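Local coordinates for protein beta-glucoside phosphorylase BglX (Unidentified, PDB 5VQE) that probably cleaves beta-glucosides by phosphorolysis as a member of glycoside hydrolase family 3, and here holds 2-deoxy-2-fluoroglucose in its pocket, at residues P86-C91 against G140-Y145; I226-I231 against G277-N282; F470-N475 against T506-F511. All coordinates share one frame; numbering follows the deposited sequence.

Interaction 1. Residues P86-C91 against G140-Y145. With G2F (2-deoxy-2-fluoro-alpha-D-glucopyranose), chain B.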
loop_
_atom_site.group_PDB
_atom_site.type_symbol
_atom_site.label_atom_id
_atom_site.label_comp_id
_atom_site.label_asym_id
_atom_site.label_seq_id
_atom_site.Cartn_x
_atom_site.Cartn_y
_atom_site.Cartn_z
ATOM N N PRO A 86 2.089 -26.450 -2.716
ATOM C CA PRO A 86 1.287 -25.410 -2.063
ATOM C C PRO A 86 1.633 -24.025 -2.587
ATOM O O PRO A 86 2.784 -23.729 -2.906
ATOM C CB PRO A 86 1.655 -25.551 -0.579
ATOM C CG PRO A 86 2.112 -26.935 -0.424
ATOM C CD PRO A 86 2.755 -27.320 -1.729
ATOM N N LEU A 87 0.623 -23.165 -2.624
ATOM C CA LEU A 87 0.761 -21.799 -3.110
ATOM C C LEU A 87 1.128 -20.841 -1.984
ATOM O O LEU A 87 0.617 -20.958 -0.869
ATOM C CB LEU A 87 -0.554 -21.320 -3.729
ATOM C CG LEU A 87 -1.054 -22.071 -4.963
ATOM C CD1 LEU A 87 -2.560 -21.891 -5.135
ATOM C CD2 LEU A 87 -0.315 -21.573 -6.183
ATOM N N LEU A 88 1.988 -19.871 -2.292
ATOM C CA LEU A 88 1.985 -18.630 -1.527
ATOM C C LEU A 88 0.751 -17.834 -1.930
ATOM O O LEU A 88 0.437 -17.729 -3.121
ATOM C CB LEU A 88 3.253 -17.819 -1.784
ATOM C CG LEU A 88 4.566 -18.469 -1.341
ATOM C CD1 LEU A 88 5.721 -17.643 -1.832
ATOM C CD2 LEU A 88 4.626 -18.628 0.165
ATOM N N ILE A 89 0.023 -17.321 -0.940
ATOM C CA ILE A 89 -1.224 -16.596 -1.168
ATOM C C ILE A 89 -1.030 -15.187 -0.630
ATOM O O ILE A 89 -0.954 -14.984 0.588
ATOM C CB ILE A 89 -2.427 -17.289 -0.510
ATOM C CG1 ILE A 89 -2.639 -18.678 -1.123
ATOM C CG2 ILE A 89 -3.689 -16.464 -0.702
ATOM C CD1 ILE A 89 -3.660 -19.519 -0.403
ATOM N N ALA A 90 -0.948 -14.217 -1.535
ATOM C CA ALA A 90 -0.614 -12.846 -1.193
ATOM C C ALA A 90 -1.843 -11.942 -1.203
ATOM O O ALA A 90 -2.887 -12.269 -1.775
ATOM C CB ALA A 90 0.435 -12.298 -2.164
ATOM N N CYS A 91 -1.699 -10.792 -0.544
ATOM C CA CYS A 91 -2.741 -9.777 -0.492
ATOM C C CYS A 91 -2.091 -8.435 -0.154
ATOM O O CYS A 91 -1.129 -8.387 0.624
ATOM C CB CYS A 91 -3.812 -10.147 0.550
ATOM S SG CYS A 91 -5.401 -9.273 0.380
ATOM N N GLY A 140 -6.669 -17.607 4.753
ATOM C CA GLY A 140 -5.658 -18.357 4.033
ATOM C C GLY A 140 -4.502 -17.547 3.488
ATOM O O GLY A 140 -3.573 -18.137 2.928
ATOM N N VAL A 141 -4.521 -16.222 3.624
ATOM C CA VAL A 141 -3.405 -15.406 3.170
ATOM C C VAL A 141 -2.181 -15.709 4.022
ATOM O O VAL A 141 -2.254 -15.739 5.261
ATOM C CB VAL A 141 -3.772 -13.914 3.230
ATOM C CG1 VAL A 141 -2.553 -13.043 2.935
ATOM C CG2 VAL A 141 -4.881 -13.605 2.253
ATOM N N ASN A 142 -1.041 -15.932 3.363
ATOM C CA ASN A 142 0.212 -16.174 4.068
ATOM C C ASN A 142 1.321 -15.215 3.651
ATOM O O ASN A 142 2.474 -15.413 4.049
ATOM C CB ASN A 142 0.665 -17.628 3.878
ATOM C CG ASN A 142 0.757 -18.049 2.422
ATOM O OD1 ASN A 142 1.199 -17.291 1.554
ATOM N ND2 ASN A 142 0.352 -19.290 2.151
ATOM N N TRP A 143 0.997 -14.161 2.903
ATOM C CA TRP A 143 1.996 -13.241 2.361
ATOM C C TRP A 143 1.329 -11.883 2.189
ATOM O O TRP A 143 0.415 -11.752 1.376
ATOM C CB TRP A 143 2.516 -13.767 1.027
ATOM C CG TRP A 143 3.718 -13.082 0.453
ATOM C CD1 TRP A 143 4.519 -12.148 1.053
ATOM C CD2 TRP A 143 4.264 -13.302 -0.850
ATOM N NE1 TRP A 143 5.532 -11.774 0.192
ATOM C CE2 TRP A 143 5.392 -12.472 -0.981
ATOM C CE3 TRP A 143 3.905 -14.125 -1.922
ATOM C CZ2 TRP A 143 6.159 -12.438 -2.149
ATOM C CZ3 TRP A 143 4.662 -14.081 -3.077
ATOM C CH2 TRP A 143 5.782 -13.257 -3.174
ATOM N N THR A 144 1.756 -10.880 2.946
ATOM C CA THR A 144 1.265 -9.523 2.745
ATOM C C THR A 144 2.329 -8.732 2.003
ATOM O O THR A 144 3.512 -8.787 2.356
ATOM C CB THR A 144 0.891 -8.826 4.055
ATOM O OG1 THR A 144 0.312 -7.556 3.749
ATOM C CG2 THR A 144 2.088 -8.611 4.964
ATOM N N TYR A 145 1.908 -8.049 0.940
ATOM C CA TYR A 145 2.806 -7.228 0.139
ATOM C C TYR A 145 3.041 -5.894 0.840
ATOM O O TYR A 145 2.780 -4.832 0.271
ATOM C CB TYR A 145 2.218 -6.998 -1.256
ATOM C CG TYR A 145 2.274 -8.159 -2.223
ATOM C CD1 TYR A 145 3.288 -9.109 -2.169
ATOM C CD2 TYR A 145 1.326 -8.271 -3.235
ATOM C CE1 TYR A 145 3.345 -10.143 -3.087
ATOM C CE2 TYR A 145 1.380 -9.297 -4.156
ATOM C CZ TYR A 145 2.387 -10.226 -4.084
ATOM O OH TYR A 145 2.417 -11.244 -5.017
HETATM C C1 G2F B . 2.535 -3.198 -7.869
HETATM C C2 G2F B . 2.379 -2.116 -6.753
HETATM C C3 G2F B . 2.568 -2.818 -5.375
HETATM C C4 G2F B . 1.557 -4.001 -5.277
HETATM C C5 G2F B . 1.820 -4.969 -6.480
HETATM C C6 G2F B . 0.776 -6.157 -6.483
HETATM O O3 G2F B . 2.196 -1.903 -4.378
HETATM O O4 G2F B . 1.859 -4.714 -4.107
HETATM O O5 G2F B . 1.619 -4.249 -7.684
HETATM O O6 G2F B . -0.512 -5.614 -6.414
HETATM F F2 G2F B . 3.330 -1.165 -6.893
#
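I89 meets N142 at the point where two neighbouring parallel strands of the TIM-barrel domain, 88-91 and 143-144, come together after a connection that is half helix. N142 grips both backbone polar atoms of I89. Its own N donates to I89 O at 2.9 Å, while its side-chain OD1 accepts from I89 N at 2.8 Å, a nearly straight bond (165° at the hydrogen) whose donor is tilted out of the carbonyl plane. CG stands between the backbone N and the carbonyl carbon (chi1 54°), on the side from which the amide meets strand 88-91; ND2 adds a weak bond to L87 O. An alanine here would probably leave I89 N without its mate and open a gap beside L88. The side chain of I89 runs past G140, whose positive phi closes the preceding helix in a Schellman motif, and its CD1 lies 3.6 Å from G140 O.

Further along, C91 takes over the pairing. Its N makes a weak bond to W143 O, and its O receives Y145 N at 3.1 Å, while both methyls of V141 pack on its CB. Between I89 and C91, the backbone polar groups of A90 turn the other way, to V62 and Y64 of strand 61-64. The W143 ring lies against L88 CB and A90 CB, its CE3 3.8 Å from the former, and NE1 bonds to T237. A90 CB also sits over one face of the Y145 ring, toward the rim and 3.4 Å from CZ, and Y145 CB in turn lies 3.7 Å from O4 of the bound fluoroglucose.

Interaction 2. Residues I226-I231 against G277-N282; sequences IYQALI and GRFHFN
F279 lays one face of its ring against Q228, in the segment that follows on from helix 268-278. Q228 CG stands over the ring, 3.7 Å from its centroid and only 13° off the normal, a CH-pi contact. Beyond CG the glutamine chain is extended, and its amide lies stacked on the same ring, the two planes 23° apart, with NE2 3.7 Å from F279 CD1. Y227 CB touches CE2 more loosely. I231 CD1 reaches F279 CB at 3.9 Å. H280 then takes a positive phi (53°), and the chain turns so that F281 also meets helix 216-232. I231 CG1 lies 3.8 Å from F281 CD1, while I231 CD1 rests on F281 CB. I231 is thus shared by both phenylalanines. The F281 backbone is tied back to L275 and R276 of the preceding helix. The contact joins helix 216-232 to the end region of helix 268-278, in the outer layer of the barrel, and W219 and M220, earlier in helix 216-232, also touch F279. No hydrogen bond spans the two segments, so the join relies on shape and dispersion, with the amide of Q228 contributing through its flat face.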
loop_
_atom_site.group_PDB
_atom_site.type_symbol
_atom_site.label_atom_id
_atom_site.label_comp_id
_atom_site.label_asym_id
_atom_site.label_seq_id
_atom_site.Cartn_x
_atom_site.Cartn_y
_atom_site.Cartn_z
ATOM N N ILE A 226 17.289 2.628 5.135
ATOM C CA ILE A 226 16.029 1.978 5.497
ATOM C C ILE A 226 16.032 0.520 5.054
ATOM O O ILE A 226 15.713 -0.387 5.835
ATOM C CB ILE A 226 14.841 2.745 4.888
ATOM C CG1 ILE A 226 14.806 4.178 5.419
ATOM C CG2 ILE A 226 13.529 2.031 5.193
ATOM C CD1 ILE A 226 13.788 5.046 4.730
ATOM N N TYR A 227 16.371 0.268 3.789
ATOM C CA TYR A 227 16.407 -1.113 3.319
ATOM C C TYR A 227 17.351 -1.959 4.167
ATOM O O TYR A 227 16.993 -3.067 4.582
ATOM C CB TYR A 227 16.778 -1.152 1.834
ATOM C CG TYR A 227 15.546 -0.948 0.992
ATOM C CD1 TYR A 227 15.178 0.317 0.552
ATOM C CD2 TYR A 227 14.705 -2.019 0.698
ATOM C CE1 TYR A 227 14.028 0.505 -0.181
ATOM C CE2 TYR A 227 13.555 -1.838 -0.042
ATOM C CZ TYR A 227 13.216 -0.580 -0.467
ATOM O OH TYR A 227 12.065 -0.405 -1.188
ATOM N N GLN A 228 18.542 -1.439 4.478
ATOM C CA GLN A 228 19.467 -2.187 5.323
ATOM C C GLN A 228 18.843 -2.511 6.674
ATOM O O GLN A 228 18.993 -3.629 7.178
ATOM C CB GLN A 228 20.776 -1.410 5.502
ATOM C CG GLN A 228 21.677 -1.447 4.274
ATOM C CD GLN A 228 22.967 -0.672 4.466
ATOM O OE1 GLN A 228 22.952 0.541 4.683
ATOM N NE2 GLN A 228 24.088 -1.371 4.393
ATOM N N ALA A 229 18.111 -1.562 7.262
ATOM C CA ALA A 229 17.543 -1.783 8.590
ATOM C C ALA A 229 16.471 -2.865 8.578
ATOM O O ALA A 229 16.395 -3.679 9.507
ATOM C CB ALA A 229 16.965 -0.479 9.141
ATOM N N LEU A 230 15.610 -2.874 7.556
ATOM C CA LEU A 230 14.568 -3.893 7.482
ATOM C C LEU A 230 15.142 -5.250 7.090
ATOM O O LEU A 230 14.639 -6.291 7.529
ATOM C CB LEU A 230 13.486 -3.457 6.495
ATOM C CG LEU A 230 12.368 -2.590 7.100
ATOM C CD1 LEU A 230 11.498 -3.409 8.051
ATOM C CD2 LEU A 230 12.938 -1.385 7.816
ATOM N N ILE A 231 16.184 -5.265 6.263
ATOM C CA ILE A 231 16.836 -6.523 5.920
ATOM C C ILE A 231 17.413 -7.168 7.172
ATOM O O ILE A 231 17.203 -8.356 7.436
ATOM C CB ILE A 231 17.914 -6.284 4.849
ATOM C CG1 ILE A 231 17.248 -5.912 3.519
ATOM C CG2 ILE A 231 18.792 -7.513 4.671
ATOM C CD1 ILE A 231 18.199 -5.347 2.482
ATOM N N GLY A 277 24.437 -8.233 -3.317
ATOM C CA GLY A 277 25.847 -8.010 -3.087
ATOM C C GLY A 277 26.096 -7.137 -1.879
ATOM O O GLY A 277 26.492 -7.623 -0.814
ATOM N N ARG A 278 25.837 -5.841 -2.025
ATOM C CA ARG A 278 26.213 -4.894 -0.979
ATOM C C ARG A 278 25.419 -5.110 0.304
ATOM O O ARG A 278 25.992 -5.071 1.398
ATOM C CB ARG A 278 26.031 -3.467 -1.484
ATOM C CG ARG A 278 26.607 -2.399 -0.562
ATOM C CD ARG A 278 26.217 -1.002 -1.047
ATOM N NE ARG A 278 26.915 0.062 -0.326
ATOM C CZ ARG A 278 27.779 0.921 -0.866
ATOM N NH1 ARG A 278 28.342 1.843 -0.098
ATOM N NH2 ARG A 278 28.077 0.882 -2.161
ATOM N N PHE A 279 24.102 -5.315 0.205
ATOM C CA PHE A 279 23.266 -5.446 1.397
ATOM C C PHE A 279 23.086 -6.887 1.861
ATOM O O PHE A 279 22.500 -7.105 2.928
ATOM C CB PHE A 279 21.873 -4.855 1.158
ATOM C CG PHE A 279 21.859 -3.374 0.890
ATOM C CD1 PHE A 279 22.987 -2.584 1.083
ATOM C CD2 PHE A 279 20.690 -2.765 0.460
ATOM C CE1 PHE A 279 22.945 -1.221 0.836
ATOM C CE2 PHE A 279 20.643 -1.400 0.222
ATOM C CZ PHE A 279 21.769 -0.630 0.410
ATOM N N HIS A 280 23.531 -7.868 1.080
ATOM C CA HIS A 280 23.431 -9.276 1.457
ATOM C C HIS A 280 21.998 -9.659 1.832
ATOM O O HIS A 280 21.763 -10.432 2.764
ATOM C CB HIS A 280 24.397 -9.593 2.594
ATOM C CG HIS A 280 25.793 -9.123 2.327
ATOM N ND1 HIS A 280 26.628 -9.746 1.425
ATOM C CD2 HIS A 280 26.483 -8.061 2.807
ATOM C CE1 HIS A 280 27.781 -9.103 1.378
ATOM N NE2 HIS A 280 27.717 -8.075 2.205
ATOM N N PHE A 281 21.026 -9.119 1.098
ATOM C CA PHE A 281 19.652 -9.570 1.268
ATOM C C PHE A 281 19.551 -11.011 0.798
ATOM O O PHE A 281 20.003 -11.353 -0.301
ATOM C CB PHE A 281 18.677 -8.689 0.493
ATOM C CG PHE A 281 17.241 -9.145 0.599
ATOM C CD1 PHE A 281 16.630 -9.262 1.830
ATOM C CD2 PHE A 281 16.510 -9.454 -0.536
ATOM C CE1 PHE A 281 15.311 -9.682 1.934
ATOM C CE2 PHE A 281 15.187 -9.880 -0.437
ATOM C CZ PHE A 281 14.595 -9.992 0.803
ATOM N N ASN A 282 18.978 -11.864 1.642
ATOM C CA ASN A 282 18.947 -13.294 1.382
ATOM C C ASN A 282 17.534 -13.821 1.178
ATOM O O ASN A 282 17.368 -15.019 0.921
ATOM C CB ASN A 282 19.630 -14.047 2.535
ATOM C CG ASN A 282 19.762 -15.532 2.275
ATOM O OD1 ASN A 282 20.206 -15.951 1.207
ATOM N ND2 ASN A 282 19.366 -16.342 3.251
#

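Interaction 3. Residues F470-N475 against T506-F511; sequences FIYYAN and TLFLSF
Y473 and F511 form an offset stack, their centroids 4.0 Å apart and their planes only 10° from parallel. F511 CD1 sits over the centre of the tyrosine ring, whereas Y473 CE2 falls toward the rim of the phenylalanine, 3.3 Å from its CE1. CG of Y473 is anti to the backbone N (chi1 -168°), which carries the ring toward F511. On the opposite face of the sheet, Y472 CB presses on F508 CD2 at 3.4 Å, and the two rings are near parallel but slid so far apart that they barely overlap. A474 CB meets the far end of F508, 3.5 Å from CZ, and T506 CG2 lies beside Y472 CE1.

Behind these side chains runs a regular parallel ladder of five backbone bonds, from L507 N to F470 O at one end to F511 N to A474 O (2.8 Å) at the other. The two strands are central in a mixed six-stranded sheet, consistent with the alpha/beta sandwich domain of family 3 enzymes. Helices 429-441 and 534-544 cover the face carrying I471, Y473, L507 and L509, and M540 touches F511 as well. A water donates to S510 OG and, weakly, to A474 O; S510 OG is also hydrogen-bonded to N513 O and S512 N. Further out, the Y473 hydroxyl bonds to S532, the Y472 hydroxyl bonds to S496 O, and the F508 ring meets that of Y526.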
loop_
_atom_site.group_PDB
_atom_site.type_symbol
_atom_site.label_atom_id
_atom_site.label_comp_id
_atom_site.label_asym_id
_atom_site.label_seq_id
_atom_site.Cartn_x
_atom_site.Cartn_y
_atom_site.Cartn_z
ATOM N N PHE A 470 -18.451 27.359 6.799
ATOM C CA PHE A 470 -18.174 26.381 5.757
ATOM C C PHE A 470 -17.302 25.288 6.359
ATOM O O PHE A 470 -16.321 25.592 7.044
ATOM C CB PHE A 470 -17.422 27.007 4.572
ATOM C CG PHE A 470 -18.285 27.751 3.586
ATOM C CD1 PHE A 470 -19.009 27.074 2.616
ATOM C CD2 PHE A 470 -18.322 29.134 3.595
ATOM C CE1 PHE A 470 -19.777 27.765 1.686
ATOM C CE2 PHE A 470 -19.089 29.835 2.667
ATOM C CZ PHE A 470 -19.819 29.150 1.718
ATOM N N ILE A 471 -17.632 24.027 6.083
ATOM C CA ILE A 471 -16.758 22.904 6.408
ATOM C C ILE A 471 -16.475 22.125 5.132
ATOM O O ILE A 471 -17.405 21.777 4.397
ATOM C CB ILE A 471 -17.362 21.973 7.475
ATOM C CG1 ILE A 471 -17.651 22.759 8.759
ATOM C CG2 ILE A 471 -16.377 20.822 7.755
ATOM C CD1 ILE A 471 -18.116 21.898 9.932
ATOM N N TYR A 472 -15.193 21.838 4.884
ATOM C CA TYR A 472 -14.772 21.020 3.747
ATOM C C TYR A 472 -14.397 19.608 4.188
ATOM O O TYR A 472 -13.636 19.429 5.145
ATOM C CB TYR A 472 -13.590 21.668 3.023
ATOM C CG TYR A 472 -14.022 22.833 2.171
ATOM C CD1 TYR A 472 -14.315 24.057 2.739
ATOM C CD2 TYR A 472 -14.173 22.693 0.803
ATOM C CE1 TYR A 472 -14.734 25.116 1.969
ATOM C CE2 TYR A 472 -14.591 23.750 0.023
ATOM C CZ TYR A 472 -14.868 24.960 0.615
ATOM O OH TYR A 472 -15.294 26.023 -0.153
ATOM N N TYR A 473 -14.943 18.607 3.489
ATOM C CA TYR A 473 -14.586 17.201 3.669
ATOM C C TYR A 473 -13.839 16.779 2.407
ATOM O O TYR A 473 -14.454 16.549 1.362
ATOM C CB TYR A 473 -15.829 16.347 3.901
ATOM C CG TYR A 473 -15.552 14.936 4.369
ATOM C CD1 TYR A 473 -14.964 13.997 3.523
ATOM C CD2 TYR A 473 -15.898 14.536 5.655
ATOM C CE1 TYR A 473 -14.717 12.703 3.951
ATOM C CE2 TYR A 473 -15.658 13.249 6.091
ATOM C CZ TYR A 473 -15.064 12.338 5.243
ATOM O OH TYR A 473 -14.832 11.060 5.688
ATOM N N ALA A 474 -12.516 16.684 2.504
ATOM C CA ALA A 474 -11.658 16.395 1.362
ATOM C C ALA A 474 -11.145 14.964 1.458
ATOM O O ALA A 474 -10.503 14.597 2.449
ATOM C CB ALA A 474 -10.487 17.374 1.302
ATOM N N ASN A 475 -11.417 14.161 0.418
ATOM C CA ASN A 475 -10.947 12.773 0.340
ATOM C C ASN A 475 -10.397 12.530 -1.068
ATOM O O ASN A 475 -11.101 12.038 -1.949
ATOM C CB ASN A 475 -12.069 11.791 0.673
ATOM C CG ASN A 475 -11.630 10.348 0.563
ATOM O OD1 ASN A 475 -10.504 10.008 0.913
ATOM N ND2 ASN A 475 -12.517 9.493 0.073
ATOM N N THR A 506 -14.303 29.486 7.558
ATOM C CA THR A 506 -14.147 28.272 6.767
ATOM C C THR A 506 -13.176 27.321 7.459
ATOM O O THR A 506 -12.068 27.717 7.841
ATOM C CB THR A 506 -13.660 28.609 5.349
ATOM O OG1 THR A 506 -14.628 29.440 4.700
ATOM C CG2 THR A 506 -13.474 27.354 4.516
ATOM N N LEU A 507 -13.604 26.070 7.614
ATOM C CA LEU A 507 -12.811 25.006 8.215
ATOM C C LEU A 507 -12.581 23.923 7.171
ATOM O O LEU A 507 -13.528 23.501 6.501
ATOM C CB LEU A 507 -13.540 24.435 9.436
ATOM C CG LEU A 507 -13.024 23.134 10.053
ATOM C CD1 LEU A 507 -11.670 23.359 10.687
ATOM C CD2 LEU A 507 -14.029 22.629 11.084
ATOM N N PHE A 508 -11.330 23.476 7.028
ATOM C CA PHE A 508 -10.956 22.502 6.002
ATOM C C PHE A 508 -10.427 21.236 6.668
ATOM O O PHE A 508 -9.469 21.295 7.443
ATOM C CB PHE A 508 -9.907 23.076 5.042
ATOM C CG PHE A 508 -9.748 22.271 3.783
ATOM C CD1 PHE A 508 -9.022 21.093 3.781
ATOM C CD2 PHE A 508 -10.344 22.684 2.603
ATOM C CE1 PHE A 508 -8.893 20.347 2.623
ATOM C CE2 PHE A 508 -10.214 21.944 1.450
ATOM C CZ PHE A 508 -9.489 20.776 1.461
ATOM N N LEU A 509 -11.058 20.102 6.366
ATOM C CA LEU A 509 -10.681 18.795 6.888
ATOM C C LEU A 509 -10.244 17.907 5.731
ATOM O O LEU A 509 -11.037 17.642 4.820
ATOM C CB LEU A 509 -11.852 18.137 7.618
ATOM C CG LEU A 509 -12.622 18.974 8.640
ATOM C CD1 LEU A 509 -13.853 18.209 9.099
ATOM C CD2 LEU A 509 -11.740 19.340 9.817
ATOM N N SER A 510 -9.007 17.424 5.775
ATOM C CA SER A 510 -8.553 16.393 4.848
ATOM C C SER A 510 -8.599 15.036 5.535
ATOM O O SER A 510 -8.016 14.859 6.611
ATOM C CB SER A 510 -7.134 16.648 4.353
ATOM O OG SER A 510 -6.735 15.561 3.528
ATOM N N PHE A 511 -9.278 14.080 4.901
ATOM C CA PHE A 511 -9.300 12.699 5.359
ATOM C C PHE A 511 -8.408 11.800 4.505
ATOM O O PHE A 511 -8.570 10.574 4.509
ATOM C CB PHE A 511 -10.740 12.185 5.390
ATOM C CG PHE A 511 -11.573 12.778 6.511
ATOM C CD1 PHE A 511 -12.156 14.033 6.380
ATOM C CD2 PHE A 511 -11.763 12.081 7.697
ATOM C CE1 PHE A 511 -12.922 14.580 7.408
ATOM C CE2 PHE A 511 -12.525 12.621 8.726
ATOM C CZ PHE A 511 -13.106 13.878 8.576
HETATM O O HOH W 1 -7.816 14.298 0.776
#

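Interactions 1 and 2 both belong to the barrel domain. Their centres are 23 Å apart and their nearest atoms about 9 Å, so they do not touch. Interaction 1 supplies Y145 to the sugar pocket directly, in company with N92, R163, K193 and H194, which hydrogen-bond the ligand. Interaction 2 stays in the outer layer of helices, although the Y227 side chain is still only about 10 Å from the sugar. Residues 470-475 and 506-511 lie across the chain's centre from both, with centres 38 Å from interaction 1 and 41 Å from interaction 2; interaction 3 builds the core of a separate sheet.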